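Local coordinates for UBP3-associated protein BRE5 (Saccharomyces cerevisiae, PDB 2QIY), which works with UBP3 in de-ubiquitination, leading to mono-ubiquitination of sec23, and begins with the NTF2-like domain that this chain comprises, at residues 23-28 against 34-39; 60-65 against 142-147; 93-98 against 103-108; 128-131 against 136-139. All coordinates share one frame; numbering follows the deposited sequence.

Contact 1 (23-28 against 34-39); sequences YERMRT and AYFYAS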
# COMPACT_ATOMS: atom_id res chain seq x y z
N TYR A 23 7.66 -3.38 -14.11
CA TYR A 23 6.93 -2.41 -14.93
C TYR A 23 7.42 -2.37 -16.36
O TYR A 23 6.64 -2.14 -17.29
CB TYR A 23 6.93 -1.02 -14.31
CG TYR A 23 6.18 -0.94 -13.00
CD1 TYR A 23 4.78 -1.10 -12.94
CD2 TYR A 23 6.86 -0.69 -11.81
CE1 TYR A 23 4.10 -1.03 -11.70
CE2 TYR A 23 6.20 -0.60 -10.59
CZ TYR A 23 4.82 -0.78 -10.54
OH TYR A 23 4.17 -0.68 -9.33
N GLU A 24 8.71 -2.63 -16.55
CA GLU A 24 9.23 -2.59 -17.89
C GLU A 24 8.80 -3.82 -18.69
O GLU A 24 8.63 -3.72 -19.90
CB GLU A 24 10.73 -2.36 -17.88
CG GLU A 24 11.09 -0.92 -17.46
CD GLU A 24 12.60 -0.68 -17.36
OE1 GLU A 24 13.37 -1.67 -17.35
OE2 GLU A 24 13.02 0.51 -17.31
N ARG A 25 8.58 -4.95 -18.00
CA ARG A 25 8.06 -6.16 -18.65
C ARG A 25 6.67 -5.92 -19.22
O ARG A 25 6.29 -6.55 -20.22
CB ARG A 25 8.04 -7.36 -17.70
CG ARG A 25 9.41 -7.94 -17.42
CD ARG A 25 9.30 -9.30 -16.75
NE ARG A 25 9.40 -9.23 -15.29
CZ ARG A 25 8.37 -9.35 -14.46
NH1 ARG A 25 7.14 -9.55 -14.93
NH2 ARG A 25 8.57 -9.28 -13.15
N MET A 26 5.90 -5.04 -18.58
CA MET A 26 4.59 -4.65 -19.09
C MET A 26 4.71 -3.96 -20.43
O MET A 26 3.87 -4.15 -21.31
CB MET A 26 3.90 -3.70 -18.13
CG MET A 26 3.63 -4.38 -16.83
SD MET A 26 2.42 -3.43 -15.91
CE MET A 26 2.07 -4.58 -14.57
N ARG A 27 5.73 -3.11 -20.55
CA ARG A 27 5.98 -2.43 -21.80
C ARG A 27 6.37 -3.43 -22.88
O ARG A 27 5.89 -3.36 -24.01
CB ARG A 27 7.10 -1.42 -21.62
CG ARG A 27 7.33 -0.47 -22.80
CD ARG A 27 8.49 0.47 -22.50
NE ARG A 27 9.70 -0.29 -22.21
CZ ARG A 27 10.70 0.08 -21.40
NH1 ARG A 27 10.68 1.25 -20.77
NH2 ARG A 27 11.74 -0.73 -21.24
N THR A 28 7.26 -4.34 -22.52
CA THR A 28 7.90 -5.18 -23.54
C THR A 28 7.10 -6.41 -23.97
O THR A 28 7.14 -6.77 -25.16
CB THR A 28 9.35 -5.57 -23.15
OG1 THR A 28 9.32 -6.38 -21.99
CG2 THR A 28 10.17 -4.36 -22.84
N ALA A 34 3.21 -13.34 -16.56
CA ALA A 34 2.76 -14.38 -15.64
C ALA A 34 3.90 -15.31 -15.21
O ALA A 34 3.80 -15.93 -14.16
CB ALA A 34 1.62 -15.18 -16.27
N TYR A 35 4.97 -15.40 -16.02
CA TYR A 35 6.15 -16.24 -15.73
C TYR A 35 6.80 -15.87 -14.39
O TYR A 35 7.46 -16.69 -13.74
CB TYR A 35 7.17 -16.12 -16.89
CG TYR A 35 8.52 -16.82 -16.68
CD1 TYR A 35 9.60 -16.16 -16.05
CD2 TYR A 35 8.72 -18.14 -17.11
CE1 TYR A 35 10.83 -16.80 -15.86
CE2 TYR A 35 9.96 -18.78 -16.93
CZ TYR A 35 11.00 -18.11 -16.30
OH TYR A 35 12.20 -18.76 -16.12
N PHE A 36 6.61 -14.62 -13.98
CA PHE A 36 7.28 -14.13 -12.78
C PHE A 36 6.45 -14.34 -11.51
O PHE A 36 6.88 -13.97 -10.40
CB PHE A 36 7.73 -12.69 -13.04
CG PHE A 36 8.79 -12.63 -14.15
CD1 PHE A 36 8.40 -12.54 -15.50
CD2 PHE A 36 10.14 -12.75 -13.85
CE1 PHE A 36 9.35 -12.52 -16.52
CE2 PHE A 36 11.11 -12.73 -14.86
CZ PHE A 36 10.72 -12.62 -16.20
N TYR A 37 5.29 -14.98 -11.68
CA TYR A 37 4.40 -15.26 -10.57
C TYR A 37 4.48 -16.72 -10.18
O TYR A 37 4.71 -17.58 -11.03
CB TYR A 37 2.96 -14.95 -10.96
CG TYR A 37 2.64 -13.48 -11.13
CD1 TYR A 37 1.97 -12.77 -10.12
CD2 TYR A 37 2.99 -12.81 -12.29
CE1 TYR A 37 1.64 -11.41 -10.27
CE2 TYR A 37 2.66 -11.46 -12.46
CZ TYR A 37 1.99 -10.77 -11.44
OH TYR A 37 1.68 -9.43 -11.59
N ALA A 38 4.25 -17.01 -8.90
CA ALA A 38 4.10 -18.37 -8.40
C ALA A 38 2.87 -18.99 -9.05
O ALA A 38 1.95 -18.26 -9.47
CB ALA A 38 3.94 -18.37 -6.89
N SER A 39 2.85 -20.31 -9.16
CA SER A 39 1.72 -20.98 -9.78
C SER A 39 0.38 -20.63 -9.11
O SER A 39 -0.65 -20.57 -9.80
CB SER A 39 1.94 -22.50 -9.81
OG SER A 39 2.04 -23.01 -8.50
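Arg25, near the end of helix 11-28, lays its guanidinium flat on the ring of Phe36, and this pair makes up the contact. The interaction is cation-pi: Arg25 CZ sits 3.6 Å from the centroid of the Phe36 ring, over the face, and the two planes are only 13° apart. The two groups are slipped against each other: Arg25 NE, not CZ, lies over the ring centre, 3.4 Å above its plane, and Phe36 CG lies under the middle of the guanidinium. A bend at chi3 (-96°) turns the arginine chain, which comes straight out from the helix as far as CD, so that its planar end can lie along the ring.

Carbon contacts add to the stack. Arg25 CD approaches Phe36 CE1 to 3.2 Å, short for two carbons, and Arg25 also rests on Leu33 of the loop. The opposite face of the Phe36 ring carries Tyr35 CD1, 3.6 Å above its plane, so the phenyl is sandwiched between Arg25 and Tyr35. No hydrogen bond joins the two segments.

A leucine in place of Phe36 would probably cost the guanidinium its flat aromatic bed and leave it freer to turn.

The backbone of Phe36 bonds to Ile139, and the contact thus links the end of the long first helix to the 3-10 turn leading into strand 37-38, a surface arginine-aromatic stack on an NTF2-like fold.

Contact 2 (60-65 against 142-147); sequences LPTVKV and DIIRFI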
# COMPACT_ATOMS: atom_id res chain seq x y z
N LEU A 60 -9.49 4.05 -10.46
CA LEU A 60 -9.96 3.01 -11.36
C LEU A 60 -10.32 1.81 -10.53
O LEU A 60 -9.73 1.60 -9.46
CB LEU A 60 -8.86 2.61 -12.35
CG LEU A 60 -8.39 3.74 -13.27
CD1 LEU A 60 -7.13 3.30 -13.95
CD2 LEU A 60 -9.44 4.12 -14.30
N PRO A 61 -11.27 1.00 -11.03
CA PRO A 61 -11.64 -0.22 -10.32
C PRO A 61 -10.60 -1.31 -10.55
O PRO A 61 -9.82 -1.24 -11.51
CB PRO A 61 -12.98 -0.61 -10.97
CG PRO A 61 -12.84 -0.10 -12.38
CD PRO A 61 -12.05 1.18 -12.27
N THR A 62 -10.60 -2.30 -9.67
CA THR A 62 -9.69 -3.44 -9.82
C THR A 62 -10.46 -4.75 -9.84
O THR A 62 -11.66 -4.79 -9.52
CB THR A 62 -8.63 -3.48 -8.70
OG1 THR A 62 -9.31 -3.52 -7.44
CG2 THR A 62 -7.73 -2.23 -8.79
N VAL A 63 -9.76 -5.81 -10.19
CA VAL A 63 -10.35 -7.13 -10.31
C VAL A 63 -9.35 -8.16 -9.75
O VAL A 63 -8.13 -7.98 -9.90
CB VAL A 63 -10.69 -7.46 -11.81
CG1 VAL A 63 -9.45 -7.36 -12.75
CG2 VAL A 63 -11.33 -8.83 -11.90
N LYS A 64 -9.88 -9.20 -9.10
CA LYS A 64 -9.06 -10.27 -8.54
C LYS A 64 -8.90 -11.44 -9.50
O LYS A 64 -9.89 -11.94 -10.08
CB LYS A 64 -9.68 -10.77 -7.23
CG LYS A 64 -9.66 -9.70 -6.17
CD LYS A 64 -10.29 -10.19 -4.89
CE LYS A 64 -10.07 -9.17 -3.79
NZ LYS A 64 -10.59 -9.73 -2.48
N VAL A 65 -7.66 -11.90 -9.64
CA VAL A 65 -7.32 -13.06 -10.50
C VAL A 65 -6.39 -13.96 -9.68
O VAL A 65 -5.46 -13.46 -9.04
CB VAL A 65 -6.55 -12.62 -11.78
CG1 VAL A 65 -6.46 -13.78 -12.79
CG2 VAL A 65 -7.21 -11.41 -12.42
N ASP A 142 0.18 -9.58 -5.44
CA ASP A 142 0.33 -8.33 -6.19
C ASP A 142 -1.01 -7.62 -6.11
O ASP A 142 -1.98 -8.10 -6.70
CB ASP A 142 0.67 -8.70 -7.63
CG ASP A 142 0.83 -7.49 -8.54
OD1 ASP A 142 0.51 -6.36 -8.12
OD2 ASP A 142 1.29 -7.70 -9.69
N ILE A 143 -1.07 -6.51 -5.36
CA ILE A 143 -2.33 -5.75 -5.18
C ILE A 143 -2.08 -4.30 -5.53
O ILE A 143 -1.13 -3.68 -5.01
CB ILE A 143 -2.83 -5.73 -3.71
CG1 ILE A 143 -3.04 -7.14 -3.14
CG2 ILE A 143 -4.12 -4.81 -3.60
CD1 ILE A 143 -3.33 -7.11 -1.62
N ILE A 144 -2.88 -3.73 -6.44
CA ILE A 144 -2.86 -2.29 -6.64
C ILE A 144 -4.16 -1.64 -6.13
O ILE A 144 -5.25 -2.22 -6.25
CB ILE A 144 -2.59 -1.93 -8.13
CG1 ILE A 144 -2.28 -0.43 -8.30
CG2 ILE A 144 -3.76 -2.39 -9.05
CD1 ILE A 144 -1.65 -0.11 -9.69
N ARG A 145 -4.02 -0.45 -5.55
CA ARG A 145 -5.17 0.31 -5.11
C ARG A 145 -4.98 1.74 -5.61
O ARG A 145 -3.94 2.37 -5.35
CB ARG A 145 -5.30 0.28 -3.57
CG ARG A 145 -6.20 1.40 -2.99
CD ARG A 145 -7.66 1.35 -3.44
NE ARG A 145 -8.33 0.08 -3.08
CZ ARG A 145 -9.64 -0.15 -3.23
NH1 ARG A 145 -10.45 0.82 -3.71
NH2 ARG A 145 -10.17 -1.31 -2.85
N PHE A 146 -5.96 2.26 -6.34
CA PHE A 146 -5.93 3.67 -6.74
C PHE A 146 -6.52 4.55 -5.66
O PHE A 146 -7.49 4.20 -5.00
CB PHE A 146 -6.63 3.84 -8.11
CG PHE A 146 -5.91 3.11 -9.18
CD1 PHE A 146 -4.78 3.68 -9.80
CD2 PHE A 146 -6.31 1.83 -9.56
CE1 PHE A 146 -4.09 2.97 -10.77
CE2 PHE A 146 -5.62 1.11 -10.54
CZ PHE A 146 -4.49 1.68 -11.16
N ILE A 147 -5.88 5.69 -5.46
CA ILE A 147 -6.13 6.59 -4.35
C ILE A 147 -6.64 7.90 -4.94
O ILE A 147 -6.02 8.44 -5.84
CB ILE A 147 -4.82 6.78 -3.52
CG1 ILE A 147 -4.29 5.40 -3.04
CG2 ILE A 147 -5.05 7.72 -2.32
CD1 ILE A 147 -3.02 5.43 -2.18
O HOH W 1 -8.38 0.61 -6.68
O HOH W 2 -7.84 -2.33 -5.39
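Phe146 turns one ring face to Leu60, whose CB lies 4.3 Å from the ring centroid, 28° off the normal, in a CH-pi contact. Ile144 CG1, from the same strand, is 4.2 Å above the opposite face, offset toward the rim, and Thr62 CG2 comes to the ring edge near its plane. With CG anti to the carbonyl carbon (chi1 -63°), the Phe146 ring projects to the side where 60-65 runs; Met112 and Trp114 also pack on it.

Thr62 CG2 touches Ile144 CG2 at 4.0 Å, while its hydroxyl, OG1, donates to a water (2.8 Å) that in turn donates to Ile144 O (2.7 Å). A second water takes the N-H of Phe146 (2.9 Å) and donates to Leu60 O (3.2 Å). No direct hydrogen bond crosses the segments; the two waters bridge them. Leu60 N, buried by the contact, has no partner.

An alanine at Phe146 would probably open a gap between Leu60 and Ile144 and leave Thr62 CG2 without its aromatic neighbour.

Strands 62-66 and 137-147 flank strand 41-46 in the curved mixed sheet of the NTF2-like fold, and here their side chains and two waters meet across it.

Contact 3 (93-98 against 103-108); sequences DFQYTG and SILIMA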
# COMPACT_ATOMS: atom_id res chain seq x y z
N ASP A 93 8.90 0.90 0.06
CA ASP A 93 9.07 0.40 1.44
C ASP A 93 9.19 -1.11 1.37
O ASP A 93 8.52 -1.74 0.57
CB ASP A 93 7.85 0.73 2.30
CG ASP A 93 7.66 2.21 2.49
OD1 ASP A 93 8.42 2.79 3.29
OD2 ASP A 93 6.77 2.79 1.83
N PHE A 94 10.04 -1.70 2.21
CA PHE A 94 10.10 -3.16 2.26
C PHE A 94 10.31 -3.68 3.66
O PHE A 94 10.84 -2.98 4.53
CB PHE A 94 11.20 -3.70 1.33
CG PHE A 94 12.57 -3.19 1.67
CD1 PHE A 94 13.35 -3.84 2.62
CD2 PHE A 94 13.08 -2.05 1.05
CE1 PHE A 94 14.63 -3.37 2.94
CE2 PHE A 94 14.36 -1.56 1.37
CZ PHE A 94 15.12 -2.22 2.31
N GLN A 95 9.91 -4.94 3.85
CA GLN A 95 10.28 -5.74 5.03
C GLN A 95 10.42 -7.21 4.64
O GLN A 95 9.85 -7.64 3.64
CB GLN A 95 9.21 -5.65 6.13
CG GLN A 95 8.92 -4.26 6.70
CD GLN A 95 7.73 -4.27 7.68
OE1 GLN A 95 6.91 -5.20 7.67
NE2 GLN A 95 7.63 -3.24 8.51
N TYR A 96 11.14 -7.98 5.45
CA TYR A 96 11.15 -9.42 5.28
C TYR A 96 9.89 -10.00 5.93
O TYR A 96 9.32 -9.38 6.84
CB TYR A 96 12.40 -10.04 5.90
CG TYR A 96 13.62 -9.96 5.02
CD1 TYR A 96 14.74 -9.22 5.39
CD2 TYR A 96 13.66 -10.64 3.80
CE1 TYR A 96 15.87 -9.15 4.57
CE2 TYR A 96 14.77 -10.59 2.97
CZ TYR A 96 15.87 -9.84 3.36
OH TYR A 96 16.98 -9.81 2.53
N THR A 97 9.48 -11.19 5.50
CA THR A 97 8.24 -11.80 5.95
C THR A 97 8.26 -13.30 5.66
O THR A 97 9.21 -13.80 5.08
CB THR A 97 7.03 -11.15 5.23
OG1 THR A 97 5.81 -11.54 5.88
CG2 THR A 97 6.96 -11.52 3.74
N GLY A 98 7.20 -14.00 6.06
CA GLY A 98 6.99 -15.39 5.66
C GLY A 98 7.98 -16.38 6.26
O GLY A 98 8.69 -16.08 7.25
N SER A 103 11.05 -14.32 2.63
CA SER A 103 10.20 -13.65 1.65
C SER A 103 10.30 -12.14 1.84
O SER A 103 10.75 -11.68 2.90
CB SER A 103 8.75 -14.12 1.79
OG SER A 103 8.66 -15.49 1.45
N ILE A 104 9.90 -11.37 0.82
CA ILE A 104 10.03 -9.92 0.88
C ILE A 104 8.68 -9.26 0.59
O ILE A 104 8.06 -9.55 -0.42
CB ILE A 104 11.08 -9.38 -0.13
CG1 ILE A 104 12.41 -10.13 0.02
CG2 ILE A 104 11.28 -7.86 0.07
CD1 ILE A 104 13.35 -9.93 -1.14
N LEU A 105 8.26 -8.38 1.49
CA LEU A 105 7.08 -7.52 1.34
C LEU A 105 7.54 -6.19 0.78
O LEU A 105 8.42 -5.55 1.37
CB LEU A 105 6.48 -7.25 2.73
CG LEU A 105 5.00 -6.87 2.99
CD1 LEU A 105 4.76 -6.00 4.24
CD2 LEU A 105 4.11 -6.51 1.79
N ILE A 106 6.97 -5.78 -0.36
CA ILE A 106 7.31 -4.51 -0.98
C ILE A 106 6.06 -3.64 -1.13
O ILE A 106 5.02 -4.11 -1.58
CB ILE A 106 7.96 -4.72 -2.39
CG1 ILE A 106 9.18 -5.64 -2.30
CG2 ILE A 106 8.33 -3.38 -3.02
CD1 ILE A 106 9.79 -6.03 -3.68
N MET A 107 6.16 -2.37 -0.77
CA MET A 107 5.07 -1.44 -1.14
C MET A 107 5.63 -0.31 -1.97
O MET A 107 6.65 0.28 -1.60
CB MET A 107 4.45 -0.79 0.08
CG MET A 107 3.68 -1.66 0.99
SD MET A 107 3.18 -0.54 2.32
CE MET A 107 1.92 0.38 1.51
N ALA A 108 4.95 0.01 -3.07
CA ALA A 108 5.37 1.09 -3.94
C ALA A 108 4.23 2.10 -4.05
O ALA A 108 3.06 1.72 -3.97
CB ALA A 108 5.69 0.54 -5.30
O HOH W 3 5.95 2.92 -0.74
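Tyr96 holds its CG anti to the carbonyl carbon (chi1 -82°), which swings the ring alongside Ile104, with CE2 of the tyrosine 3.8 Å from CG1 of the isoleucine, and brings Ser103 O to the ring edge in its plane, 3.2 Å from Tyr96 CD2. In Thr97, OG1 is anti to the backbone N (chi1 -167°); CG2 is left pointing at Ser103 CB, 3.7 Å away.

On the face that carries Thr97 and Ser103, Gln95 and Leu105 lie side by side, with the amide reaching past the leucine to the second subunit: NE2 bonds to Thr44 OG1 and Asp142 O there. Asp93 likewise turns outward to a salt bridge with Arg145 of the second subunit, and a water links its OD2 (2.7 Å) to Met107 O (2.9 Å).

Paired backbone bonds hold the strands at Asp93-Met107 and Gln95-Leu105, Leu105 N meeting Gln95 O almost head-on at 2.8 Å. Toward the turn they worsen: Thr97 N sits well above the carbonyl plane of Ser103, and the return bond from Ser103 N to Thr97 O is weak. Gly98 follows with positive phi.

This is an antiparallel beta hairpin at the edge of the NTF2-like sheet, one face of which meets the partner subunit of the dimer.

Contact 4 (128-131 against 136-139); sequences LLPS and TFDI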
# COMPACT_ATOMS: atom_id res chain seq x y z
N LEU A 128 7.26 -11.34 -2.50
CA LEU A 128 8.22 -12.16 -3.25
C LEU A 128 8.65 -13.35 -2.40
O LEU A 128 9.09 -13.19 -1.26
CB LEU A 128 9.46 -11.34 -3.63
CG LEU A 128 9.23 -10.01 -4.34
CD1 LEU A 128 10.57 -9.49 -4.83
CD2 LEU A 128 8.25 -10.17 -5.50
N LEU A 129 8.54 -14.53 -2.99
CA LEU A 129 8.90 -15.77 -2.31
C LEU A 129 10.15 -16.37 -2.98
O LEU A 129 10.17 -16.58 -4.19
CB LEU A 129 7.73 -16.75 -2.43
CG LEU A 129 7.94 -18.16 -1.86
CD1 LEU A 129 7.87 -18.14 -0.36
CD2 LEU A 129 6.88 -19.08 -2.42
N PRO A 130 11.20 -16.68 -2.20
CA PRO A 130 12.40 -17.17 -2.90
C PRO A 130 12.18 -18.54 -3.54
O PRO A 130 11.35 -19.32 -3.08
CB PRO A 130 13.46 -17.26 -1.79
CG PRO A 130 12.70 -17.27 -0.49
CD PRO A 130 11.35 -16.64 -0.73
N SER A 131 12.90 -18.80 -4.62
CA SER A 131 12.83 -20.10 -5.31
C SER A 131 13.28 -21.24 -4.40
O SER A 131 14.32 -21.15 -3.72
CB SER A 131 13.69 -20.07 -6.57
OG SER A 131 15.00 -19.61 -6.27
N THR A 136 16.47 -16.74 -7.25
CA THR A 136 15.37 -15.96 -7.83
C THR A 136 14.18 -15.90 -6.88
O THR A 136 14.13 -16.63 -5.87
CB THR A 136 14.89 -16.52 -9.21
OG1 THR A 136 14.34 -17.83 -9.03
CG2 THR A 136 16.04 -16.59 -10.22
N PHE A 137 13.22 -15.02 -7.20
CA PHE A 137 11.99 -14.88 -6.45
C PHE A 137 10.79 -14.99 -7.38
O PHE A 137 10.87 -14.57 -8.55
CB PHE A 137 11.92 -13.51 -5.78
CG PHE A 137 12.88 -13.33 -4.64
CD1 PHE A 137 14.16 -12.85 -4.88
CD2 PHE A 137 12.50 -13.66 -3.33
CE1 PHE A 137 15.06 -12.70 -3.82
CE2 PHE A 137 13.38 -13.50 -2.28
CZ PHE A 137 14.67 -13.02 -2.52
N ASP A 138 9.70 -15.54 -6.85
CA ASP A 138 8.41 -15.54 -7.55
C ASP A 138 7.46 -14.59 -6.82
O ASP A 138 7.43 -14.56 -5.58
CB ASP A 138 7.77 -16.93 -7.53
CG ASP A 138 8.36 -17.89 -8.58
OD1 ASP A 138 9.20 -17.51 -9.42
OD2 ASP A 138 7.95 -19.06 -8.55
N ILE A 139 6.67 -13.85 -7.58
CA ILE A 139 5.58 -13.04 -7.00
C ILE A 139 4.45 -13.94 -6.49
O ILE A 139 3.89 -14.71 -7.25
CB ILE A 139 4.97 -12.06 -8.05
CG1 ILE A 139 6.04 -11.17 -8.66
CG2 ILE A 139 3.92 -11.19 -7.39
CD1 ILE A 139 5.55 -10.44 -9.92
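Phe137 leans its ring obliquely along the neighbouring strand, CD2 touching Leu128 CB at 3.8 Å and CE2 touching Pro130 CB at 3.8 Å; Phe137 CD2 also comes obliquely to Pro130 N at 3.5 Å. Its CG is anti to the carbonyl carbon (chi1 -70°), the setting that lays the ring across 128-130 on the face it shares with Leu128, Pro130 and Ile139. Leu128 and Ile139 cross each other at an angle, meeting through CD2 and CG1 at 4.0 Å, and both pack on Phe18 of helix 11-28.

Leu129 and Asp138 point to the other face. Their backbones form the hydrogen-bonded pair, Leu129 N to Asp138 O being nearly straight at 174°. Pro130, having no N-H, falls in a non-hydrogen-bonded pair with Phe137, a site that asks for no N-H toward 137-139.

At the loop end Ser131 N donates to Thr136 O at 2.8 Å. The Ser131 hydroxyl lies beside the threonine, its OG 3.1 Å from Thr136 O and 3.3 Å from Thr136 OG1, the latter at best a weak bond. Residues 132-134 of the connection are not modelled.

The contact forms the turn end of the antiparallel hairpin 120-130/137-147, whose apolar face backs the long first helix, as in NTF2-like domains.

Overall arrangement
Contacts 3 and 4 are hairpins on adjacent strands of one sheet: Ile104 O bonds to Leu128 N, and Ile104 CD1 packs on Phe137 CZ. Contact 3 is buried, its outward side chains reaching the second subunit, whereas contact 4 is only partly buried and no other chain touches it. Contact 2, also partly buried and, like contact 3, touching the second subunit, uses strand 137-147 too, but through waters and CH-pi packing. Contact 1 is a surface cation-pi stack beside the sheet; it is tied to contact 4 by Phe36 O to Ile139 N, and to contact 2 by Tyr37 OH to Asp142 OD2. Paired backbones thus characterise contacts 3 and 4, side-chain stacking contact 1.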